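Proline iminopeptidase (Streptomyces halstedii, PDB 3WMR) is an alpha/beta-hydrolase-fold amidohydrolase acting on polyketide substrates, and probably releases N-terminal proline from peptides. Local coordinates at residues Asp119-Met130 / Gly142-Ala153; Tyr79-Ser87 / Phe97-Leu107. All coordinates share one frame; numbering follows the deposited sequence.

In the fold
Both contacts are buried parts of one alpha/beta-hydrolase domain and reach the same sheet. Interaction 1 joins two neighbouring parallel strands, 120-125 and 143-149, near the centre of the molecule; backbone hydrogen bonds carry it, and its one salt bridge lies at the partly exposed end. Interaction 2 sets the loop after strand 76-80 against helix 100-113; one buried glutamate, a water and aromatic rings do the work there. Helix 100-113 precedes strand 120-125 in the chain. The two contacts meet at W127, the residue after the predicted nucleophile S126: W127 NE1 probably hydrogen-bonds Q81 OE1, and the W127 ring packs on F103.

Interaction 1: residues Asp119-Met130 / Gly142-Ala153; sequences DYVLFGQSWGGM and GLRGLVVANAPA
Y120 and R144 lie on parallel neighbouring strands, and R144 N hydrogen-bonds to Y120 O at 2.9 Å. The backbone bonds run on from there. L122 N binds G145 O, and V147 N binds L122 O at 2.7 Å. G124 N then binds V147 O, and G124 O takes A149 N. S126 N binds A149 O, which ties the start of the turn to the end of strand 143-149. A beta bulge at R144 and G145 shifts the register by one residue between Y120 and L122.

One salt bridge closes the other end. R144 NH1 meets D119 OD2 at 3.0 Å, through a weak, bent bond, with the two planar groups 30° apart. The stronger polar partner of R144 is L314 O, bonded to NH2.

Apolar packing follows both sides of the strands. The Y120 ring has L143 CA over one face. Its chi1 of 62° puts CG between the backbone N and the carbonyl carbon and lays the ring over L143, Y120 CE2 3.7 Å from L143 CD1. That methyl also touches L122 CG. Y120 OH bonds to H135. With an alanine here, L143 is likely to lose the ring against its CD1, and H135 its hydroxyl partner. On the other side, F123 CZ presses on A149 CB at 3.4 Å, and F123 CD1 meets V147 CG1. At G129 a side chain would clash with A151 CB.

G124, S126 and G128 fit the GxSxG nucleophile elbow, with S126 the predicted nucleophile at phi 67°. The unit is a beta-alpha-beta crossover. Helix 127-137 packs on L122, L143 and L146, helix 300-312 packs on V121, F123 and V147, and strand 49-52 pairs with the far edge of strand 120-125.

Interaction 2: residues Tyr79-Ser87 / Phe97-Leu107; sequences YDQLGNGGS and FWTVQLFEDEL
The loop that leaves strand 76-80 of the hydrolase sheet packs against the first turns of helix 100-113. E106 reaches from the helix into this loop. Its CG stands anti to the backbone N (chi1 -180°) and the chain beyond is extended, which carries the carboxylate to the backbone of L82. L82 N gives a hydrogen bond of 2.9 Å to E106 OE1, on the syn lone pair, with an N-H...O angle of 157°. T34 of strand 32-39 bonds to E106 OE2, so both oxygens have partners.

A water extends the link. It accepts from Y79 OH at 2.7 Å and donates to E106 OE1 and to F103 O. The Y79 ring turns its edge to E106 OE1, the two planes 86° apart.

Aromatic side chains close round L82 and G83. The F103 ring points its edge at L82 O, with F103 CE1 3.3 Å away. W98 CH2 lies 3.6 Å from G83 CA, where a side chain would clash. L82 CD2 touches L102 CD2 and the edge of the F97 ring. F97 CD1 in turn lies over the face of the W98 indole.

A type II turn from Q81 to N84 shapes the loop, and T99 OG1 caps the helix by accepting from L102 N. The arrangement is a strand-to-loop junction packed on a flanking helix, as in the layered alpha/beta-hydrolase fold.

Interaction 1: residues Asp119-Met130 / Gly142-Ala153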
loop_
_atom_site.group_PDB
_atom_site.type_symbol
_atom_site.label_atom_id
_atom_site.label_comp_id
_atom_site.label_asym_id
_atom_site.label_seq_id
_atom_site.Cartn_x
_atom_site.Cartn_y
_atom_site.Cartn_z
ATOM N N ASP A 119 14.354 15.938 -2.798
ATOM C CA ASP A 119 15.059 14.847 -2.130
ATOM C C ASP A 119 14.138 14.006 -1.225
ATOM O O ASP A 119 13.659 14.496 -0.202
ATOM C CB ASP A 119 16.206 15.411 -1.293
ATOM C CG ASP A 119 17.169 14.345 -0.857
ATOM O OD1 ASP A 119 17.032 13.204 -1.318
ATOM O OD2 ASP A 119 18.059 14.631 -0.054
ATOM N N TYR A 120 13.879 12.756 -1.611
ATOM C CA TYR A 120 12.903 11.926 -0.899
ATOM C C TYR A 120 13.089 10.451 -1.250
ATOM O O TYR A 120 13.678 10.132 -2.281
ATOM C CB TYR A 120 11.459 12.387 -1.175
ATOM C CG TYR A 120 11.021 12.302 -2.629
ATOM C CD1 TYR A 120 11.445 13.244 -3.548
ATOM C CD2 TYR A 120 10.196 11.274 -3.079
ATOM C CE1 TYR A 120 11.073 13.172 -4.891
ATOM C CE2 TYR A 120 9.812 11.193 -4.427
ATOM C CZ TYR A 120 10.264 12.141 -5.331
ATOM O OH TYR A 120 9.873 12.076 -6.665
ATOM N N VAL A 121 12.643 9.573 -0.353
ATOM C CA VAL A 121 12.588 8.127 -0.578
ATOM C C VAL A 121 11.106 7.753 -0.567
ATOM O O VAL A 121 10.331 8.356 0.171
ATOM C CB VAL A 121 13.382 7.378 0.512
ATOM C CG1 VAL A 121 13.373 5.867 0.314
ATOM C CG2 VAL A 121 14.818 7.878 0.543
ATOM N N LEU A 122 10.692 6.823 -1.422
ATOM C CA LEU A 122 9.305 6.351 -1.422
ATOM C C LEU A 122 9.195 4.928 -0.899
ATOM O O LEU A 122 9.959 4.045 -1.310
ATOM C CB LEU A 122 8.685 6.387 -2.824
ATOM C CG LEU A 122 8.362 7.698 -3.534
ATOM C CD1 LEU A 122 7.643 7.359 -4.831
ATOM C CD2 LEU A 122 7.498 8.614 -2.686
ATOM N N PHE A 123 8.250 4.727 0.028
ATOM C CA PHE A 123 7.840 3.396 0.494
ATOM C C PHE A 123 6.382 3.251 0.098
ATOM O O PHE A 123 5.546 4.071 0.469
ATOM C CB PHE A 123 7.990 3.305 2.008
ATOM C CG PHE A 123 7.478 2.026 2.612
ATOM C CD1 PHE A 123 8.327 0.963 2.833
ATOM C CD2 PHE A 123 6.146 1.904 2.986
ATOM C CE1 PHE A 123 7.857 -0.205 3.418
ATOM C CE2 PHE A 123 5.663 0.733 3.593
ATOM C CZ PHE A 123 6.520 -0.316 3.804
ATOM N N GLY A 124 6.068 2.236 -0.683
ATOM C CA GLY A 124 4.708 2.053 -1.165
ATOM C C GLY A 124 4.254 0.683 -0.740
ATOM O O GLY A 124 4.889 -0.292 -1.075
ATOM N N GLN A 125 3.171 0.628 0.038
ATOM C CA GLN A 125 2.639 -0.627 0.559
ATOM C C GLN A 125 1.377 -1.021 -0.196
ATOM O O GLN A 125 0.478 -0.205 -0.301
ATOM C CB GLN A 125 2.342 -0.445 2.056
ATOM C CG GLN A 125 2.341 -1.736 2.846
ATOM C CD GLN A 125 1.025 -2.464 2.801
ATOM O OE1 GLN A 125 0.011 -1.904 2.411
ATOM N NE2 GLN A 125 1.029 -3.723 3.238
ATOM N N SER A 126 1.326 -2.238 -0.759
ATOM C CA SER A 126 0.135 -2.717 -1.496
ATOM C C SER A 126 -0.027 -1.890 -2.773
ATOM O O SER A 126 0.964 -1.656 -3.473
ATOM C CB SER A 126 -1.124 -2.709 -0.574
ATOM O OG SER A 126 -2.385 -2.688 -1.248
ATOM N N TRP A 127 -1.243 -1.461 -3.085
ATOM C CA TRP A 127 -1.473 -0.479 -4.158
ATOM C C TRP A 127 -0.430 0.647 -4.210
ATOM O O TRP A 127 0.004 1.058 -5.297
ATOM C CB TRP A 127 -2.913 0.098 -4.073
ATOM C CG TRP A 127 -3.019 1.571 -4.338
ATOM C CD1 TRP A 127 -3.056 2.564 -3.428
ATOM C CD2 TRP A 127 -3.056 2.201 -5.623
ATOM N NE1 TRP A 127 -3.118 3.783 -4.050
ATOM C CE2 TRP A 127 -3.148 3.585 -5.406
ATOM C CE3 TRP A 127 -3.052 1.718 -6.933
ATOM C CZ2 TRP A 127 -3.207 4.507 -6.455
ATOM C CZ3 TRP A 127 -3.116 2.634 -7.991
ATOM C CH2 TRP A 127 -3.197 4.015 -7.737
ATOM N N GLY A 128 -0.056 1.167 -3.050
ATOM C CA GLY A 128 0.921 2.236 -2.935
ATOM C C GLY A 128 2.275 1.904 -3.540
ATOM O O GLY A 128 2.976 2.790 -4.028
ATOM N N GLY A 129 2.645 0.628 -3.507
ATOM C CA GLY A 129 3.864 0.162 -4.141
ATOM C C GLY A 129 3.729 0.187 -5.659
ATOM O O GLY A 129 4.720 0.367 -6.369
ATOM N N MET A 130 2.510 -0.015 -6.149
ATOM C CA MET A 130 2.238 0.043 -7.596
ATOM C C MET A 130 2.269 1.489 -8.086
ATOM O O MET A 130 2.858 1.796 -9.148
ATOM C CB MET A 130 0.896 -0.627 -7.945
ATOM C CG MET A 130 0.812 -2.089 -7.525
ATOM S SD MET A 130 -0.737 -2.907 -7.944
ATOM C CE MET A 130 -0.430 -3.402 -9.647
ATOM N N GLY A 142 14.410 14.082 -7.699
ATOM C CA GLY A 142 14.636 14.035 -6.251
ATOM C C GLY A 142 14.524 12.666 -5.608
ATOM O O GLY A 142 14.881 12.498 -4.439
ATOM N N LEU A 143 14.020 11.685 -6.348
ATOM C CA LEU A 143 13.838 10.336 -5.810
ATOM C C LEU A 143 15.168 9.585 -5.618
ATOM O O LEU A 143 15.909 9.361 -6.581
ATOM C CB LEU A 143 12.906 9.519 -6.697
ATOM C CG LEU A 143 12.651 8.078 -6.210
ATOM C CD1 LEU A 143 11.831 8.092 -4.919
ATOM C CD2 LEU A 143 11.968 7.263 -7.292
ATOM N N ARG A 144 15.427 9.170 -4.373
ATOM C CA ARG A 144 16.638 8.416 -4.003
ATOM C C ARG A 144 16.514 6.889 -4.044
ATOM O O ARG A 144 17.505 6.187 -4.262
ATOM C CB ARG A 144 17.063 8.781 -2.582
ATOM C CG ARG A 144 17.711 10.136 -2.465
ATOM C CD ARG A 144 17.935 10.527 -1.016
ATOM N NE ARG A 144 19.267 10.222 -0.554
ATOM C CZ ARG A 144 20.246 11.110 -0.362
ATOM N NH1 ARG A 144 20.073 12.407 -0.587
ATOM N NH2 ARG A 144 21.417 10.683 0.053
ATOM N N GLY A 145 15.319 6.382 -3.780
ATOM C CA GLY A 145 15.089 4.957 -3.635
ATOM C C GLY A 145 13.604 4.665 -3.581
ATOM O O GLY A 145 12.808 5.538 -3.258
ATOM N N LEU A 146 13.237 3.434 -3.898
ATOM C CA LEU A 146 11.852 2.989 -3.868
ATOM C C LEU A 146 11.755 1.684 -3.117
ATOM O O LEU A 146 12.484 0.726 -3.416
ATOM C CB LEU A 146 11.322 2.747 -5.284
ATOM C CG LEU A 146 9.961 2.043 -5.437
ATOM C CD1 LEU A 146 8.829 2.886 -4.869
ATOM C CD2 LEU A 146 9.718 1.734 -6.925
ATOM N N VAL A 147 10.816 1.619 -2.185
ATOM C CA VAL A 147 10.441 0.345 -1.593
ATOM C C VAL A 147 9.018 -0.017 -2.032
ATOM O O VAL A 147 8.097 0.793 -1.947
ATOM C CB VAL A 147 10.519 0.363 -0.069
ATOM C CG1 VAL A 147 10.241 -1.034 0.491
ATOM C CG2 VAL A 147 11.886 0.867 0.367
ATOM N N VAL A 148 8.871 -1.234 -2.531
ATOM C CA VAL A 148 7.576 -1.791 -2.871
ATOM C C VAL A 148 7.349 -2.972 -1.928
ATOM O O VAL A 148 7.946 -4.044 -2.086
ATOM C CB VAL A 148 7.457 -2.195 -4.365
ATOM C CG1 VAL A 148 7.614 -0.963 -5.238
ATOM C CG2 VAL A 148 8.465 -3.270 -4.745
ATOM N N ALA A 149 6.498 -2.717 -0.932
ATOM C CA ALA A 149 6.237 -3.614 0.167
ATOM C C ALA A 149 4.852 -4.226 0.034
ATOM O O ALA A 149 3.870 -3.493 -0.016
ATOM C CB ALA A 149 6.321 -2.841 1.479
ATOM N N ASN A 150 4.776 -5.560 -0.018
ATOM C CA ASN A 150 3.497 -6.274 -0.057
ATOM C C ASN A 150 2.686 -5.832 -1.255
ATOM O O ASN A 150 1.463 -5.691 -1.196
ATOM C CB ASN A 150 2.715 -6.054 1.238
ATOM C CG ASN A 150 3.612 -6.089 2.459
ATOM O OD1 ASN A 150 4.165 -7.136 2.807
ATOM N ND2 ASN A 150 3.804 -4.956 3.073
ATOM N N ALA A 151 3.388 -5.610 -2.353
ATOM C CA ALA A 151 2.776 -4.998 -3.534
ATOM C C ALA A 151 3.009 -5.843 -4.757
ATOM O O ALA A 151 4.156 -6.115 -5.104
ATOM C CB ALA A 151 3.345 -3.607 -3.739
ATOM N N PRO A 152 1.916 -6.234 -5.458
ATOM C CA PRO A 152 2.052 -7.022 -6.681
ATOM C C PRO A 152 2.472 -6.149 -7.851
ATOM O O PRO A 152 2.239 -4.952 -7.814
ATOM C CB PRO A 152 0.625 -7.513 -6.921
ATOM C CG PRO A 152 -0.216 -6.373 -6.466
ATOM C CD PRO A 152 0.526 -5.776 -5.275
ATOM N N ALA A 153 3.052 -6.751 -8.888
ATOM C CA ALA A 153 3.377 -6.021 -10.128
ATOM C C ALA A 153 2.206 -6.013 -11.107
ATOM O O ALA A 153 2.167 -5.203 -12.030
ATOM C CB ALA A 153 4.596 -6.629 -10.806
#

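Interaction 2: residues Tyr79-Ser87 / Phe97-Leu107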
loop_
_atom_site.group_PDB
_atom_site.type_symbol
_atom_site.label_atom_id
_atom_site.label_comp_id
_atom_site.label_asym_id
_atom_site.label_seq_id
_atom_site.Cartn_x
_atom_site.Cartn_y
_atom_site.Cartn_z
ATOM N N TYR A 79 0.455 10.157 4.672
ATOM C CA TYR A 79 -0.667 10.925 4.131
ATOM C C TYR A 79 -1.849 10.067 3.665
ATOM O O TYR A 79 -1.698 8.893 3.353
ATOM C CB TYR A 79 -0.201 11.882 3.029
ATOM C CG TYR A 79 -0.078 11.318 1.622
ATOM C CD1 TYR A 79 1.086 10.674 1.201
ATOM C CD2 TYR A 79 -1.103 11.495 0.681
ATOM C CE1 TYR A 79 1.215 10.195 -0.099
ATOM C CE2 TYR A 79 -0.979 11.014 -0.621
ATOM C CZ TYR A 79 0.183 10.362 -1.007
ATOM O OH TYR A 79 0.325 9.876 -2.300
ATOM N N ASP A 80 -3.028 10.682 3.645
ATOM C CA ASP A 80 -4.242 10.042 3.156
ATOM C C ASP A 80 -4.475 10.505 1.749
ATOM O O ASP A 80 -4.584 11.695 1.491
ATOM C CB ASP A 80 -5.460 10.441 3.979
ATOM C CG ASP A 80 -5.458 9.843 5.358
ATOM O OD1 ASP A 80 -4.766 8.830 5.599
ATOM O OD2 ASP A 80 -6.168 10.404 6.199
ATOM N N GLN A 81 -4.543 9.555 0.835
ATOM C CA GLN A 81 -4.865 9.833 -0.554
ATOM C C GLN A 81 -6.289 10.380 -0.719
ATOM O O GLN A 81 -7.157 10.177 0.128
ATOM C CB GLN A 81 -4.625 8.572 -1.389
ATOM C CG GLN A 81 -3.144 8.220 -1.440
ATOM C CD GLN A 81 -2.862 6.774 -1.795
ATOM O OE1 GLN A 81 -3.489 6.204 -2.688
ATOM N NE2 GLN A 81 -1.867 6.191 -1.128
ATOM N N LEU A 82 -6.515 11.093 -1.813
ATOM C CA LEU A 82 -7.805 11.750 -2.041
ATOM C C LEU A 82 -8.920 10.728 -2.053
ATOM O O LEU A 82 -8.797 9.688 -2.685
ATOM C CB LEU A 82 -7.806 12.498 -3.369
ATOM C CG LEU A 82 -9.058 13.325 -3.688
ATOM C CD1 LEU A 82 -9.142 14.540 -2.772
ATOM C CD2 LEU A 82 -9.068 13.756 -5.149
ATOM N N GLY A 83 -10.013 11.048 -1.366
ATOM C CA GLY A 83 -11.204 10.208 -1.349
ATOM C C GLY A 83 -11.474 9.577 0.004
ATOM O O GLY A 83 -12.599 9.139 0.266
ATOM N N ASN A 84 -10.465 9.514 0.867
ATOM C CA ASN A 84 -10.667 8.934 2.202
ATOM C C ASN A 84 -9.800 9.562 3.287
ATOM O O ASN A 84 -8.914 10.364 3.003
ATOM C CB ASN A 84 -10.450 7.409 2.173
ATOM C CG ASN A 84 -11.409 6.664 3.093
ATOM O OD1 ASN A 84 -12.310 7.260 3.679
ATOM N ND2 ASN A 84 -11.221 5.361 3.216
ATOM N N GLY A 85 -10.074 9.200 4.538
ATOM C CA GLY A 85 -9.346 9.748 5.672
ATOM C C GLY A 85 -9.508 11.257 5.779
ATOM O O GLY A 85 -10.608 11.790 5.586
ATOM N N GLY A 86 -8.404 11.945 6.060
ATOM C CA GLY A 86 -8.422 13.381 6.307
ATOM C C GLY A 86 -8.500 14.220 5.052
ATOM O O GLY A 86 -8.630 15.438 5.138
ATOM N N SER A 87 -8.407 13.585 3.884
ATOM C CA SER A 87 -8.482 14.301 2.609
ATOM C C SER A 87 -9.938 14.506 2.202
ATOM O O SER A 87 -10.839 14.019 2.869
ATOM C CB SER A 87 -7.703 13.536 1.540
ATOM O OG SER A 87 -6.355 13.356 1.970
ATOM N N PHE A 97 -13.563 9.058 -12.652
ATOM C CA PHE A 97 -12.835 10.049 -11.851
ATOM C C PHE A 97 -11.679 9.436 -11.055
ATOM O O PHE A 97 -10.672 10.103 -10.822
ATOM C CB PHE A 97 -13.777 10.754 -10.874
ATOM C CG PHE A 97 -13.101 11.782 -10.008
ATOM C CD1 PHE A 97 -12.705 11.467 -8.710
ATOM C CD2 PHE A 97 -12.854 13.067 -10.486
ATOM C CE1 PHE A 97 -12.076 12.409 -7.911
ATOM C CE2 PHE A 97 -12.232 14.014 -9.690
ATOM C CZ PHE A 97 -11.845 13.684 -8.398
ATOM N N TRP A 98 -11.839 8.186 -10.624
ATOM C CA TRP A 98 -10.854 7.538 -9.768
ATOM C C TRP A 98 -9.833 6.795 -10.618
ATOM O O TRP A 98 -10.000 5.616 -10.942
ATOM C CB TRP A 98 -11.543 6.602 -8.772
ATOM C CG TRP A 98 -12.474 7.334 -7.851
ATOM C CD1 TRP A 98 -13.841 7.233 -7.812
ATOM C CD2 TRP A 98 -12.118 8.302 -6.859
ATOM N NE1 TRP A 98 -14.350 8.070 -6.848
ATOM C CE2 TRP A 98 -13.316 8.735 -6.246
ATOM C CE3 TRP A 98 -10.905 8.837 -6.418
ATOM C CZ2 TRP A 98 -13.331 9.678 -5.213
ATOM C CZ3 TRP A 98 -10.924 9.778 -5.391
ATOM C CH2 TRP A 98 -12.127 10.186 -4.804
ATOM N N THR A 99 -8.768 7.501 -10.970
ATOM C CA THR A 99 -7.766 6.986 -11.875
ATOM C C THR A 99 -6.405 6.967 -11.204
ATOM O O THR A 99 -6.181 7.645 -10.201
ATOM C CB THR A 99 -7.647 7.900 -13.099
ATOM O OG1 THR A 99 -7.306 9.217 -12.647
ATOM C CG2 THR A 99 -8.972 7.940 -13.852
ATOM N N VAL A 100 -5.507 6.178 -11.774
ATOM C CA VAL A 100 -4.121 6.182 -11.363
ATOM C C VAL A 100 -3.507 7.580 -11.570
ATOM O O VAL A 100 -2.742 8.049 -10.737
ATOM C CB VAL A 100 -3.308 5.117 -12.139
ATOM C CG1 VAL A 100 -1.848 5.126 -11.702
ATOM C CG2 VAL A 100 -3.934 3.738 -11.966
ATOM N N GLN A 101 -3.838 8.244 -12.682
ATOM C CA GLN A 101 -3.297 9.579 -12.964
ATOM C C GLN A 101 -3.637 10.566 -11.855
ATOM O O GLN A 101 -2.808 11.377 -11.457
ATOM C CB GLN A 101 -3.820 10.123 -14.301
ATOM C CG GLN A 101 -3.203 11.473 -14.667
ATOM C CD GLN A 101 -1.687 11.408 -14.834
ATOM O OE1 GLN A 101 -0.937 12.196 -14.232
ATOM N NE2 GLN A 101 -1.225 10.471 -15.671
ATOM N N LEU A 102 -4.864 10.491 -11.358
ATOM C CA LEU A 102 -5.298 11.327 -10.250
ATOM C C LEU A 102 -4.334 11.226 -9.066
ATOM O O LEU A 102 -3.888 12.246 -8.522
ATOM C CB LEU A 102 -6.688 10.903 -9.796
ATOM C CG LEU A 102 -7.313 11.710 -8.656
ATOM C CD1 LEU A 102 -7.639 13.111 -9.150
ATOM C CD2 LEU A 102 -8.552 11.002 -8.129
ATOM N N PHE A 103 -4.027 9.995 -8.667
ATOM C CA PHE A 103 -3.216 9.767 -7.480
ATOM C C PHE A 103 -1.751 10.062 -7.714
ATOM O O PHE A 103 -1.060 10.447 -6.772
ATOM C CB PHE A 103 -3.424 8.346 -6.941
ATOM C CG PHE A 103 -4.795 8.137 -6.394
ATOM C CD1 PHE A 103 -5.162 8.732 -5.204
ATOM C CD2 PHE A 103 -5.745 7.420 -7.101
ATOM C CE1 PHE A 103 -6.439 8.588 -4.702
ATOM C CE2 PHE A 103 -7.024 7.263 -6.595
ATOM C CZ PHE A 103 -7.372 7.855 -5.396
ATOM N N GLU A 104 -1.269 9.878 -8.945
ATOM C CA GLU A 104 0.085 10.330 -9.318
ATOM C C GLU A 104 0.211 11.840 -9.177
ATOM O O GLU A 104 1.216 12.347 -8.692
ATOM C CB GLU A 104 0.402 10.022 -10.778
ATOM C CG GLU A 104 0.597 8.566 -11.124
ATOM C CD GLU A 104 0.928 8.425 -12.598
ATOM O OE1 GLU A 104 2.000 8.906 -13.003
ATOM O OE2 GLU A 104 0.117 7.849 -13.349
ATOM N N ASP A 105 -0.813 12.545 -9.662
ATOM C CA ASP A 105 -0.846 14.000 -9.638
ATOM C C ASP A 105 -0.903 14.496 -8.206
ATOM O O ASP A 105 -0.272 15.492 -7.885
ATOM C CB ASP A 105 -2.061 14.538 -10.407
ATOM C CG ASP A 105 -1.917 14.411 -11.915
ATOM O OD1 ASP A 105 -0.781 14.287 -12.410
ATOM O OD2 ASP A 105 -2.958 14.445 -12.615
ATOM N N GLU A 106 -1.659 13.801 -7.356
ATOM C CA GLU A 106 -1.730 14.121 -5.932
ATOM C C GLU A 106 -0.384 13.933 -5.219
ATOM O O GLU A 106 0.017 14.769 -4.414
ATOM C CB GLU A 106 -2.799 13.262 -5.228
ATOM C CG GLU A 106 -2.916 13.562 -3.744
ATOM C CD GLU A 106 -3.928 12.710 -3.008
ATOM O OE1 GLU A 106 -3.967 11.465 -3.195
ATOM O OE2 GLU A 106 -4.678 13.295 -2.200
ATOM N N LEU A 107 0.298 12.827 -5.484
ATOM C CA LEU A 107 1.601 12.598 -4.869
ATOM C C LEU A 107 2.593 13.687 -5.300
ATOM O O LEU A 107 3.277 14.261 -4.456
ATOM C CB LEU A 107 2.126 11.188 -5.187
ATOM C CG LEU A 107 3.575 10.882 -4.816
ATOM C CD1 LEU A 107 3.827 11.057 -3.325
ATOM C CD2 LEU A 107 3.956 9.479 -5.253
HETATM O O HOH W 1 -1.674 10.066 -4.048
#